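Local coordinates for Lin1840 protein (PDB 4ZOC) that probably hydrolyses terminal non-reducing beta-D-glucosyl residues, releasing beta-D-glucose, as a family 3 glycoside hydrolase involved in beta-1,2-glucan metabolism, at residues M1-V6 and M332-N337; V10-L15 and N80-P85; K392-G397 and A452-M457. The protein carries 2 engineered substitutions. All coordinates share one frame; numbering follows the deposited sequence. Where two conformers were deposited one is given.

Contact 1. Residues M1-V6 and M332-N337; sequences MEQEKV and MLNLKN. Engineered in segment 1-6: Glu2 (natural residue Lys).
The N-terminal end of the chain docks against helix 322-338 of the TIM-barrel domain of this family 3 glycoside hydrolase, with two asparagines one helical turn apart, Asn334 and Asn337, doing most of the gripping. Asn337 carries its CG anti to the backbone N (chi1 -160°), which sends the amide straight at Met1, and the two side chains cross at about a right angle. The Asn337 amide uses both ends: OD1 receives the terminal Met1 N at 2.8 Å, in the carbonyl plane and on a lone pair, while ND2 donates to Met1 O at 3.0 Å from above that carbonyl's plane. This two-point grip fixes the amide's rotation. Met1 N has a second partner in Glu343 OE2, so the terminal amino group, probably charged, is shared between a carboxylate and an amide oxygen.

Further along, the bent chain of Gln3 swings its amide across Asn334, the two amide planes 65° apart. Gln3 NE2 reaches Asn334 OD1 at 3.1 Å in a nearly straight bond, again on a lone pair and within the plane of the glutamine amide. Beneath the polar layer, Val6 points toward the helix and divides its branches: CG2 lies 3.6 Å from Asn337 ND2, and CG1 packs on Leu333, the two side chains sliding past each other in opposite directions. Leu333 also touches Leu9 and Val10 of helix 3-12, continuing the apolar seam. Glu2, an engineered residue, occupies the N-cap position and points away from helix 322-338. One water ties the polar groups together, donating to Gln3 OE1 and Asn334 OD1, both at 2.7 Å, and accepting from Asn337 ND2.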
ATOM      1  N   MET A   1      29.613  33.879 -20.069  1.00 16.18           N
ATOM      2  CA  MET A   1      30.011  35.214 -19.673  1.00 19.67           C
ATOM      3  C   MET A   1      30.249  35.307 -18.168  1.00 21.34           C
ATOM      4  O   MET A   1      29.941  34.409 -17.418  1.00 15.07           O
ATOM      5  CB  MET A   1      29.032  36.234 -20.171  1.00 23.65           C
ATOM      6  CG  MET A   1      27.742  36.372 -19.462  1.00 26.75           C
ATOM      7  SD  MET A   1      26.635  37.557 -20.296  1.00 27.54           S
ATOM      8  CE  MET A   1      25.432  37.664 -19.021  1.00 20.34           C
ATOM      9  N   GLU A   2      30.888  36.395 -17.767  1.00 23.97           N
ATOM     10  CA  GLU A   2      31.252  36.614 -16.345  1.00 26.18           C
ATOM     11  C   GLU A   2      30.021  36.757 -15.445  1.00 17.57           C
ATOM     12  O   GLU A   2      28.995  37.320 -15.839  1.00 17.72           O
ATOM     13  CB  GLU A   2      32.117  37.876 -16.219  1.00 28.92           C
ATOM     14  CG  GLU A   2      33.207  37.949 -17.273  1.00 34.93           C
ATOM     15  CD  GLU A   2      32.801  38.753 -18.528  1.00 48.98           C
ATOM     16  OE1 GLU A   2      31.942  38.287 -19.372  1.00 33.80           O
ATOM     17  OE2 GLU A   2      33.361  39.875 -18.666  1.00 56.11           O
ATOM     18  N   GLN A   3      30.146  36.294 -14.220  1.00 20.95           N
ATOM     19  CA  GLN A   3      29.042  36.313 -13.284  1.00 19.45           C
ATOM     20  C   GLN A   3      28.457  37.707 -13.057  1.00 22.19           C
ATOM     21  O   GLN A   3      27.230  37.887 -12.979  1.00 22.91           O
ATOM     22  CB  GLN A   3      29.520  35.739 -11.988  1.00 19.63           C
ATOM     23  CG  GLN A   3      28.410  35.337 -11.073  1.00 19.98           C
ATOM     24  CD  GLN A   3      27.444  34.342 -11.697  1.00 22.05           C
ATOM     25  OE1 GLN A   3      27.851  33.421 -12.411  1.00 22.72           O
ATOM     26  NE2 GLN A   3      26.172  34.507 -11.407  1.00 21.11           N
ATOM     27  N   GLU A   4      29.313  38.709 -13.015  1.00 24.52           N
ATOM     28  CA  GLU A   4      28.855  40.080 -12.868  1.00 24.80           C
ATOM     29  C   GLU A   4      27.879  40.537 -13.959  1.00 22.48           C
ATOM     30  O   GLU A   4      26.930  41.296 -13.673  1.00 24.11           O
ATOM     31  CB  GLU A   4      30.067  41.064 -12.809  1.00 27.01           C
ATOM     32  CG  GLU A   4      30.999  40.774 -11.652  1.00 35.46           C
ATOM     33  CD  GLU A   4      31.981  39.645 -11.956  1.00 43.95           C
ATOM     34  OE1 GLU A   4      32.131  39.300 -13.159  1.00 34.20           O
ATOM     35  OE2 GLU A   4      32.578  39.087 -11.004  1.00 47.71           O
ATOM     36  N   LYS A   5      28.094  40.088 -15.191  1.00 20.88           N
ATOM     37  CA  LYS A   5      27.176  40.420 -16.256  1.00 21.61           C
ATOM     38  C   LYS A   5      25.833  39.657 -16.060  1.00 17.11           C
ATOM     39  O   LYS A   5      24.746  40.172 -16.398  1.00 19.41           O
ATOM     40  CB  LYS A   5      27.814  40.093 -17.603  1.00 26.58           C
ATOM     41  CG  LYS A   5      29.118  40.818 -17.901  1.00 33.35           C
ATOM     42  CD  LYS A   5      29.212  41.030 -19.396  1.00 35.49           C
ATOM     43  CE  LYS A   5      30.359  41.941 -19.798  1.00 37.44           C
ATOM     44  NZ  LYS A   5      30.565  43.144 -18.913  1.00 45.51           N
ATOM     45  N   VAL A   6      25.884  38.423 -15.536  1.00 15.63           N
ATOM     46  CA  VAL A   6      24.632  37.717 -15.239  1.00 16.95           C
ATOM     47  C   VAL A   6      23.855  38.531 -14.173  1.00 16.35           C
ATOM     48  O   VAL A   6      22.663  38.816 -14.312  1.00 19.42           O
ATOM     49  CB  VAL A   6      24.884  36.230 -14.809  1.00 17.59           C
ATOM     50  CG1 VAL A   6      23.570  35.557 -14.488  1.00 20.25           C
ATOM     51  CG2 VAL A   6      25.635  35.476 -15.892  1.00 17.94           C
ATOM     52  N   MET A 332      17.840  30.706 -13.374  1.00 10.09           N
ATOM     53  CA  MET A 332      17.514  30.524 -14.801  1.00 12.18           C
ATOM     54  C   MET A 332      18.675  31.060 -15.663  1.00 12.68           C
ATOM     55  O   MET A 332      19.152  30.434 -16.598  1.00 10.87           O
ATOM     56  CB  MET A 332      16.179  31.212 -15.125  1.00 10.68           C
ATOM     57  CG  MET A 332      14.905  30.442 -14.713  1.00 12.07           C
ATOM     58  SD  MET A 332      14.741  28.925 -15.723  1.00 13.01           S
ATOM     59  CE  MET A 332      14.214  29.679 -17.289  1.00 11.46           C
ATOM     60  N   LEU A 333      19.127  32.276 -15.335  1.00 13.71           N
ATOM     61  CA  LEU A 333      20.192  32.875 -16.129  1.00 12.01           C
ATOM     62  C   LEU A 333      21.489  32.072 -15.951  1.00 11.78           C
ATOM     63  O   LEU A 333      22.203  31.849 -16.953  1.00 13.00           O
ATOM     64  CB  LEU A 333      20.384  34.314 -15.725  1.00 13.61           C
ATOM     65  CG  LEU A 333      19.492  35.361 -16.374  1.00 19.13           C
ATOM     66  CD1 LEU A 333      18.209  34.967 -17.023  1.00 21.03           C
ATOM     67  CD2 LEU A 333      19.427  36.649 -15.552  1.00 19.70           C
ATOM     68  N   ASN A 334      21.777  31.588 -14.726  1.00 10.94           N
ATOM     69  CA  ASN A 334      22.982  30.751 -14.451  1.00 11.30           C
ATOM     70  C   ASN A 334      22.939  29.455 -15.281  1.00 10.96           C
ATOM     71  O   ASN A 334      23.906  29.127 -15.861  1.00 11.94           O
ATOM     72  CB  ASN A 334      23.153  30.343 -12.966  1.00 12.70           C
ATOM     73  CG  ASN A 334      23.771  31.443 -12.112  1.00 15.80           C
ATOM     74  OD1 ASN A 334      24.329  32.391 -12.635  1.00 15.00           O
ATOM     75  ND2 ASN A 334      23.605  31.345 -10.814  1.00 18.58           N
ATOM     76  N   LEU A 335      21.786  28.777 -15.371  1.00 11.87           N
ATOM     77  CA  LEU A 335      21.629  27.628 -16.290  1.00  9.62           C
ATOM     78  C   LEU A 335      21.970  27.992 -17.724  1.00  9.38           C
ATOM     79  O   LEU A 335      22.702  27.251 -18.420  1.00  9.17           O
ATOM     80  CB  LEU A 335      20.226  27.066 -16.184  1.00  9.37           C
ATOM     81  CG  LEU A 335      19.865  25.958 -17.191  1.00 10.26           C
ATOM     82  CD1 LEU A 335      20.778  24.762 -17.069  1.00 11.44           C
ATOM     83  CD2 LEU A 335      18.400  25.548 -17.054  1.00  9.95           C
ATOM     84  N   LYS A 336      21.437  29.138 -18.166  1.00 10.28           N
ATOM     85  CA  LYS A 336      21.629  29.519 -19.537  1.00 11.18           C
ATOM     86  C   LYS A 336      23.101  29.783 -19.743  1.00 11.34           C
ATOM     87  O   LYS A 336      23.685  29.401 -20.776  1.00 10.04           O
ATOM     88  CB  LYS A 336      20.804  30.714 -19.926  1.00 12.05           C
ATOM     89  CG  LYS A 336      19.331  30.447 -19.884  1.00 13.07           C
ATOM     90  CD  LYS A 336      18.414  31.616 -20.057  1.00 12.22           C
ATOM     91  CE  LYS A 336      17.033  31.053 -20.367  1.00 11.21           C
ATOM     92  NZ  LYS A 336      15.990  32.056 -20.617  1.00 10.66           N
ATOM     93  N   ASN A 337      23.732  30.387 -18.743  1.00 11.26           N
ATOM     94  CA  ASN A 337      25.197  30.649 -18.812  1.00 12.39           C
ATOM     95  C   ASN A 337      26.052  29.386 -18.827  1.00 12.08           C
ATOM     96  O   ASN A 337      26.983  29.292 -19.617  1.00 11.92           O
ATOM     97  CB  ASN A 337      25.605  31.647 -17.712  1.00 11.99           C
ATOM     98  CG  ASN A 337      26.940  32.341 -17.969  1.00 13.30           C
ATOM     99  OD1 ASN A 337      27.334  32.641 -19.110  1.00 13.41           O
ATOM    100  ND2 ASN A 337      27.623  32.613 -16.901  1.00 13.97           N
TER
HETATM  101  O   HOH W   1      26.426  32.018 -14.282  1.00 23.34           O

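Contact 2. Residues V10-L15 and N80-P85; sequences VSQMTL and NRLGIP
Helix 3-12 ends against the loop that leads from helix 66-79 into strand 87-90 of the TIM barrel, and the contact gathers at the helix's last turn and the turn that follows. At Gln12, the last helical residue, CB rests 4.0 Å from Leu82 CD1, and the side chain, extended beyond CG, crosses that leucine obliquely. Its backbone carbonyl is the polar focus: Arg81 NH2 donates to Gln12 O at 2.9 Å, lying above the carbonyl plane, while the oxygen sits in the plane of the guanidinium. A water makes a second route, donating to Gln12 O and accepting from Arg81 NH1.

Met13, the first residue to leave helical geometry, supplies the apolar half. Its CG packs 3.5 Å from Leu82 CD1, and the chain, bent at chi3 (83°), reaches Ile84 tip to tip, with Met13 CE 3.8 Å from Ile84 CD1. Leu82 works in two directions, since its other methyl, CD2, lies over one face of the Arg81 guanidinium, 3.6 Å above the plane and offset toward the rim. Thr14 is the N-cap of helix 15-21, its side chain capping a backbone N in the helix's first turn. Across the contact, Asn80 OD1 steadies the turn that presents Leu82 and Ile84 by accepting a straight bond from Ile84 N and a weak one from Gly83 N.

Arg81 NH2 also forms a salt bridge with Glu17 of helix 15-21, whose OE1 accepts from Thr14 N as well. The arginine therefore joins a helix-terminal carbonyl to a carboxylate in the next helix, and its positive charge probably complements both the C-terminal end of helix 3-12 and the acid.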
ATOM      1  N   VAL A  10      19.846  40.633 -14.154  1.00 18.13           N
ATOM      2  CA  VAL A  10      18.789  40.581 -13.180  1.00 18.19           C
ATOM      3  C   VAL A  10      18.451  42.013 -12.779  1.00 18.53           C
ATOM      4  O   VAL A  10      17.270  42.380 -12.710  1.00 15.25           O
ATOM      5  CB  VAL A  10      19.212  39.793 -11.917  1.00 21.04           C
ATOM      6  CG1 VAL A  10      18.020  39.639 -10.986  1.00 22.93           C
ATOM      7  CG2 VAL A  10      19.745  38.411 -12.300  1.00 19.75           C
ATOM      8  N   SER A  11      19.496  42.800 -12.501  1.00 20.09           N
ATOM      9  CA  SER A  11      19.329  44.209 -12.074  1.00 18.61           C
ATOM     10  C   SER A  11      18.599  45.040 -13.059  1.00 19.99           C
ATOM     11  O   SER A  11      17.838  45.865 -12.638  1.00 22.28           O
ATOM     12  CB  SER A  11      20.624  44.915 -11.820  1.00 23.85           C
ATOM     13  OG  SER A  11      21.373  44.162 -10.926  1.00 32.99           O
ATOM     14  N   GLN A  12      18.833  44.813 -14.340  1.00 15.35           N
ATOM     15  CA  GLN A  12      18.202  45.572 -15.443  1.00 19.15           C
ATOM     16  C   GLN A  12      16.811  45.135 -15.854  1.00 15.68           C
ATOM     17  O   GLN A  12      16.094  45.900 -16.533  1.00 15.84           O
ATOM     18  CB  GLN A  12      19.072  45.504 -16.674  1.00 21.96           C
ATOM     19  CG  GLN A  12      20.416  46.155 -16.525  1.00 28.65           C
ATOM     20  CD  GLN A  12      21.213  45.829 -17.797  1.00 39.86           C
ATOM     21  OE1 GLN A  12      21.445  44.663 -18.118  1.00 35.41           O
ATOM     22  NE2 GLN A  12      21.516  46.844 -18.582  1.00 50.08           N
ATOM     23  N   MET A  13      16.420  43.907 -15.517  1.00 16.04           N
ATOM     24  CA  MET A  13      15.104  43.420 -15.899  1.00 14.07           C
ATOM     25  C   MET A  13      13.977  44.102 -15.148  1.00 14.06           C
ATOM     26  O   MET A  13      14.070  44.374 -13.975  1.00 18.20           O
ATOM     27  CB  MET A  13      15.032  41.872 -15.712  1.00 15.41           C
ATOM     28  CG  MET A  13      15.972  41.080 -16.637  1.00 13.69           C
ATOM     29  SD  MET A  13      16.148  39.375 -16.086  1.00 14.81           S
ATOM     30  CE  MET A  13      14.699  38.644 -16.798  1.00 12.41           C
ATOM     31  N   THR A  14      12.891  44.372 -15.833  1.00 13.72           N
ATOM     32  CA  THR A  14      11.702  44.849 -15.234  1.00 16.38           C
ATOM     33  C   THR A  14      11.043  43.711 -14.436  1.00 19.24           C
ATOM     34  O   THR A  14      11.371  42.520 -14.608  1.00 16.26           O
ATOM     35  CB  THR A  14      10.645  45.338 -16.251  1.00 17.30           C
ATOM     36  OG1 THR A  14      10.195  44.264 -17.106  1.00 19.07           O
ATOM     37  CG2 THR A  14      11.185  46.541 -17.095  1.00 20.60           C
ATOM     38  N   LEU A  15      10.114  44.084 -13.575  1.00 17.55           N
ATOM     39  CA  LEU A  15       9.366  43.058 -12.819  1.00 19.75           C
ATOM     40  C   LEU A  15       8.702  42.121 -13.831  1.00 17.67           C
ATOM     41  O   LEU A  15       8.784  40.914 -13.666  1.00 16.83           O
ATOM     42  CB  LEU A  15       8.305  43.661 -11.879  1.00 20.48           C
ATOM     43  CG  LEU A  15       7.488  42.694 -10.974  1.00 21.22           C
ATOM     44  CD1 LEU A  15       8.438  41.923 -10.093  1.00 19.76           C
ATOM     45  CD2 LEU A  15       6.456  43.440 -10.159  1.00 23.91           C
ATOM     46  N   ASN A  80      13.713  40.364 -28.013  1.00 16.67           N
ATOM     47  CA  ASN A  80      13.967  40.386 -26.615  1.00 18.51           C
ATOM     48  C   ASN A  80      14.830  41.602 -26.226  1.00 18.55           C
ATOM     49  O   ASN A  80      15.919  41.787 -26.773  1.00 17.00           O
ATOM     50  CB  ASN A  80      14.693  39.114 -26.197  1.00 19.45           C
ATOM     51  CG  ASN A  80      14.814  39.009 -24.703  1.00 17.91           C
ATOM     52  OD1 ASN A  80      15.851  39.321 -24.122  1.00 14.96           O
ATOM     53  ND2 ASN A  80      13.737  38.567 -24.075  1.00 15.53           N
ATOM     54  N   ARG A  81      14.406  42.365 -25.229  1.00 17.68           N
ATOM     55  CA  ARG A  81      15.078  43.658 -24.988  1.00 15.86           C
ATOM     56  C   ARG A  81      16.525  43.509 -24.531  1.00 17.41           C
ATOM     57  O   ARG A  81      17.408  44.220 -25.014  1.00 16.46           O
ATOM     58  CB  ARG A  81      14.326  44.481 -23.978  1.00 14.61           C
ATOM     59  CG  ARG A  81      14.921  45.859 -23.675  1.00 16.13           C
ATOM     60  CD  ARG A  81      13.990  46.562 -22.709  1.00 19.03           C
ATOM     61  NE  ARG A  81      14.014  45.990 -21.353  1.00 19.35           N
ATOM     62  CZ  ARG A  81      14.853  46.337 -20.376  1.00 20.95           C
ATOM     63  NH1 ARG A  81      15.737  47.299 -20.599  1.00 19.31           N
ATOM     64  NH2 ARG A  81      14.795  45.781 -19.146  1.00 20.69           N
ATOM     65  N   LEU A  82      16.780  42.585 -23.590  1.00 15.55           N
ATOM     66  CA  LEU A  82      18.131  42.426 -23.044  1.00 17.29           C
ATOM     67  C   LEU A  82      18.986  41.317 -23.641  1.00 16.03           C
ATOM     68  O   LEU A  82      20.160  41.217 -23.275  1.00 17.32           O
ATOM     69  CB  LEU A  82      18.097  42.277 -21.507  1.00 18.55           C
ATOM     70  CG  LEU A  82      17.479  43.444 -20.738  1.00 19.31           C
ATOM     71  CD1 LEU A  82      17.233  43.057 -19.288  1.00 21.76           C
ATOM     72  CD2 LEU A  82      18.372  44.684 -20.808  1.00 19.25           C
ATOM     73  N   GLY A  83      18.443  40.539 -24.595  1.00 13.21           N
ATOM     74  CA  GLY A  83      19.251  39.529 -25.255  1.00 15.39           C
ATOM     75  C   GLY A  83      19.393  38.255 -24.437  1.00 14.57           C
ATOM     76  O   GLY A  83      20.442  37.641 -24.419  1.00 16.15           O
ATOM     77  N   ILE A  84      18.324  37.900 -23.740  1.00 12.28           N
ATOM     78  CA  ILE A  84      18.313  36.677 -22.881  1.00 13.21           C
ATOM     79  C   ILE A  84      17.718  35.526 -23.698  1.00 12.22           C
ATOM     80  O   ILE A  84      16.472  35.502 -23.934  1.00 12.16           O
ATOM     81  CB  ILE A  84      17.528  36.884 -21.583  1.00 13.91           C
ATOM     82  CG1 ILE A  84      18.095  38.034 -20.760  1.00 17.24           C
ATOM     83  CG2 ILE A  84      17.649  35.656 -20.686  1.00 17.73           C
ATOM     84  CD1 ILE A  84      17.153  38.418 -19.625  1.00 17.72           C
ATOM     85  N   PRO A  85      18.594  34.635 -24.216  1.00 12.75           N
ATOM     86  CA  PRO A  85      18.109  33.550 -25.056  1.00 13.67           C
ATOM     87  C   PRO A  85      17.239  32.585 -24.290  1.00 12.19           C
ATOM     88  O   PRO A  85      17.338  32.497 -23.066  1.00 11.21           O
ATOM     89  CB  PRO A  85      19.392  32.797 -25.502  1.00 15.27           C
ATOM     90  CG  PRO A  85      20.498  33.623 -25.058  1.00 18.80           C
ATOM     91  CD  PRO A  85      20.006  34.455 -23.894  1.00 16.72           C
TER
HETATM   92  O   HOH W   2      17.323  48.205 -18.272  1.00 35.67           O

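Contact 3. Residues K392-G397 and A452-M457; sequences KIALVG and AAVQNM
Met457 and Ala394 form the centre of this strand-on-helix packing in the C-terminal domain of the glycoside hydrolase. The Met457 chain, bent at chi2 (-66°) and again at chi3, curls along the backbone of the strand: its CG lies 3.5 Å from Ala394 N, and its SD comes to 3.4 Å from Ile393 O. Ala394 points toward the helix, its CB 3.8 Å from Met457 CG and 4.2 Å from both Ala453 CB and Val454 CG2; with alanine facing alanine, the backbones come near each other, Ala394 CA 5.6 Å from Val454 CA.

At the edge, Lys392 crosses Met457 at about a right angle. In the conformer described its chain, bent at chi3, lays CE 3.5 Å from Met457 CE, and the extended last bond carries NZ to Asn456 O near the helix's C-terminal end; the direct bond is weak at 3.3 Å, but two waters bridge the same pair. Farther out, Lys498 NZ bonds to Val454 O and Met457 O, and Asn456 ND2 to Glu433. Helix 444-456 links parallel strands 432-436 and 459-465 in a beta-alpha-beta crossover, passing over strand 393-397, which lies between them in the mixed sheet.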
ATOM      1  N   LYS A 392      13.691 -24.439 -37.742  0.50 13.04           N
ATOM      2  CA  LYS A 392      12.471 -24.028 -38.458  0.50 12.79           C
ATOM      3  C   LYS A 392      11.480 -23.448 -37.419  0.50 12.07           C
ATOM      4  O   LYS A 392      10.988 -24.149 -36.546  0.50 12.63           O
ATOM      5  CB  LYS A 392      11.851 -25.207 -39.220  0.50 16.23           C
ATOM      6  CG  LYS A 392      12.747 -25.845 -40.287  0.50 17.70           C
ATOM      7  CD  LYS A 392      12.104 -27.071 -40.954  0.50 21.24           C
ATOM      8  CE  LYS A 392      10.774 -26.794 -41.637  0.50 24.72           C
ATOM      9  NZ  LYS A 392      10.113 -27.990 -42.279  0.50 27.62           N
ATOM     10  N   ILE A 393      11.241 -22.148 -37.523  1.00 11.12           N
ATOM     11  CA  ILE A 393      10.566 -21.354 -36.498  1.00  9.43           C
ATOM     12  C   ILE A 393       9.182 -20.980 -36.989  1.00 10.12           C
ATOM     13  O   ILE A 393       8.993 -20.372 -38.055  1.00 14.60           O
ATOM     14  CB  ILE A 393      11.334 -20.048 -36.208  1.00 10.67           C
ATOM     15  CG1 ILE A 393      12.650 -20.387 -35.529  1.00 13.71           C
ATOM     16  CG2 ILE A 393      10.442 -19.142 -35.340  1.00 11.81           C
ATOM     17  CD1 ILE A 393      13.624 -19.197 -35.397  1.00 13.92           C
ATOM     18  N   ALA A 394       8.182 -21.307 -36.207  1.00 10.42           N
ATOM     19  CA  ALA A 394       6.875 -20.639 -36.321  1.00  9.57           C
ATOM     20  C   ALA A 394       6.849 -19.491 -35.311  1.00 10.43           C
ATOM     21  O   ALA A 394       6.933 -19.674 -34.082  1.00  9.26           O
ATOM     22  CB  ALA A 394       5.724 -21.599 -36.047  1.00 13.34           C
ATOM     23  N   LEU A 395       6.738 -18.309 -35.874  1.00 11.07           N
ATOM     24  CA  LEU A 395       6.732 -17.034 -35.120  1.00  9.69           C
ATOM     25  C   LEU A 395       5.270 -16.607 -35.041  1.00  8.73           C
ATOM     26  O   LEU A 395       4.645 -16.263 -36.042  1.00  9.87           O
ATOM     27  CB  LEU A 395       7.581 -15.969 -35.844  1.00 10.39           C
ATOM     28  CG  LEU A 395       7.455 -14.575 -35.223  1.00 11.27           C
ATOM     29  CD1 LEU A 395       7.924 -14.476 -33.790  1.00 10.88           C
ATOM     30  CD2 LEU A 395       8.216 -13.593 -36.053  1.00 10.07           C
ATOM     31  N   VAL A 396       4.698 -16.658 -33.870  1.00  8.39           N
ATOM     32  CA  VAL A 396       3.289 -16.362 -33.758  1.00  9.36           C
ATOM     33  C   VAL A 396       2.974 -15.381 -32.636  1.00  9.93           C
ATOM     34  O   VAL A 396       3.704 -15.328 -31.639  1.00 10.15           O
ATOM     35  CB  VAL A 396       2.419 -17.633 -33.620  1.00 11.64           C
ATOM     36  CG1 VAL A 396       2.774 -18.713 -34.681  1.00 10.02           C
ATOM     37  CG2 VAL A 396       2.645 -18.262 -32.331  1.00 13.80           C
ATOM     38  N   GLY A 397       1.859 -14.659 -32.790  1.00  9.33           N
ATOM     39  CA  GLY A 397       1.374 -13.790 -31.764  1.00  8.81           C
ATOM     40  C   GLY A 397       1.367 -12.319 -32.059  1.00  8.11           C
ATOM     41  O   GLY A 397       1.690 -11.902 -33.156  1.00  8.68           O
ATOM     42  N   ALA A 452      -1.609 -24.604 -38.304  1.00 11.34           N
ATOM     43  CA  ALA A 452      -0.926 -24.930 -39.583  1.00 13.85           C
ATOM     44  C   ALA A 452       0.552 -24.532 -39.592  1.00 13.39           C
ATOM     45  O   ALA A 452       1.420 -25.342 -40.093  1.00 13.16           O
ATOM     46  CB  ALA A 452      -1.662 -24.268 -40.726  1.00 14.42           C
ATOM     47  N   ALA A 453       0.881 -23.340 -39.096  1.00 12.20           N
ATOM     48  CA  ALA A 453       2.292 -22.892 -39.070  1.00 12.47           C
ATOM     49  C   ALA A 453       3.177 -23.735 -38.166  1.00 11.86           C
ATOM     50  O   ALA A 453       4.319 -24.088 -38.505  1.00 13.31           O
ATOM     51  CB  ALA A 453       2.419 -21.406 -38.696  1.00 13.90           C
ATOM     52  N   VAL A 454       2.630 -24.080 -37.011  1.00 11.91           N
ATOM     53  CA  VAL A 454       3.342 -24.914 -36.006  1.00 13.01           C
ATOM     54  C   VAL A 454       3.559 -26.334 -36.545  1.00 13.03           C
ATOM     55  O   VAL A 454       4.646 -26.868 -36.435  1.00 14.94           O
ATOM     56  CB  VAL A 454       2.626 -24.900 -34.647  1.00 12.33           C
ATOM     57  CG1 VAL A 454       3.289 -25.828 -33.645  1.00 12.45           C
ATOM     58  CG2 VAL A 454       2.540 -23.498 -34.072  1.00 14.51           C
ATOM     59  N   GLN A 455       2.547 -26.903 -37.166  1.00 16.65           N
ATOM     60  CA  GLN A 455       2.693 -28.236 -37.848  1.00 17.83           C
ATOM     61  C   GLN A 455       3.846 -28.301 -38.801  1.00 17.65           C
ATOM     62  O   GLN A 455       4.608 -29.262 -38.779  1.00 16.74           O
ATOM     63  CB  GLN A 455       1.407 -28.629 -38.589  1.00 23.76           C
ATOM     64  CG  GLN A 455       0.487 -29.485 -37.748  1.00 37.46           C
ATOM     65  CD  GLN A 455      -0.954 -29.618 -38.286  1.00 39.92           C
ATOM     66  OE1 GLN A 455      -1.861 -30.071 -37.571  1.00 53.52           O
ATOM     67  NE2 GLN A 455      -1.165 -29.221 -39.530  1.00 49.04           N
ATOM     68  N   ASN A 456       3.959 -27.273 -39.637  1.00 15.36           N
ATOM     69  CA  ASN A 456       5.034 -27.081 -40.595  1.00 18.76           C
ATOM     70  C   ASN A 456       6.415 -26.917 -40.030  1.00 17.14           C
ATOM     71  O   ASN A 456       7.400 -27.483 -40.548  1.00 17.33           O
ATOM     72  CB  ASN A 456       4.730 -25.852 -41.494  1.00 20.57           C
ATOM     73  CG  ASN A 456       3.514 -26.059 -42.410  1.00 25.02           C
ATOM     74  OD1 ASN A 456       3.112 -27.188 -42.693  1.00 28.92           O
ATOM     75  ND2 ASN A 456       2.956 -24.955 -42.927  1.00 22.69           N
ATOM     76  N   MET A 457       6.527 -26.158 -38.955  1.00 13.92           N
ATOM     77  CA  MET A 457       7.817 -25.860 -38.323  1.00 13.38           C
ATOM     78  C   MET A 457       8.220 -26.784 -37.181  1.00 14.27           C
ATOM     79  O   MET A 457       7.552 -27.771 -36.913  1.00 19.41           O
ATOM     80  CB  MET A 457       7.638 -24.444 -37.768  1.00 13.95           C
ATOM     81  CG  MET A 457       7.428 -23.457 -38.910  1.00 14.42           C
ATOM     82  SD  MET A 457       8.755 -23.135 -40.073  1.00 16.51           S
ATOM     83  CE  MET A 457       8.346 -24.262 -41.421  1.00 17.11           C
TER
HETATM   84  O   HOH W   3       9.393 -29.130 -39.786  1.00 30.36           O
HETATM   85  O   HOH W   4       7.857 -27.801 -43.378  1.00 33.61           O

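Contacts 1 and 2 belong together: both use helix 3-12, their centres are about 12 Å apart, and they meet where Leu333 touches Ile84 and where Lys336 NZ bonds to Pro85 O. Contact 2 is nested in the loop that contact 1 closes along the chain. Both are partly buried and mix polar bonds with an apolar seam, but contact 1 relies on neutral amides and the chain terminus, contact 2 on an arginine. Contact 3, its centre about 63 Å from that of contact 1 and about 67 Å from that of contact 2, lies in the C-terminal domain; it is more deeply buried and largely apolar, its only direct cross-segment hydrogen bond a weak one from an edge lysine.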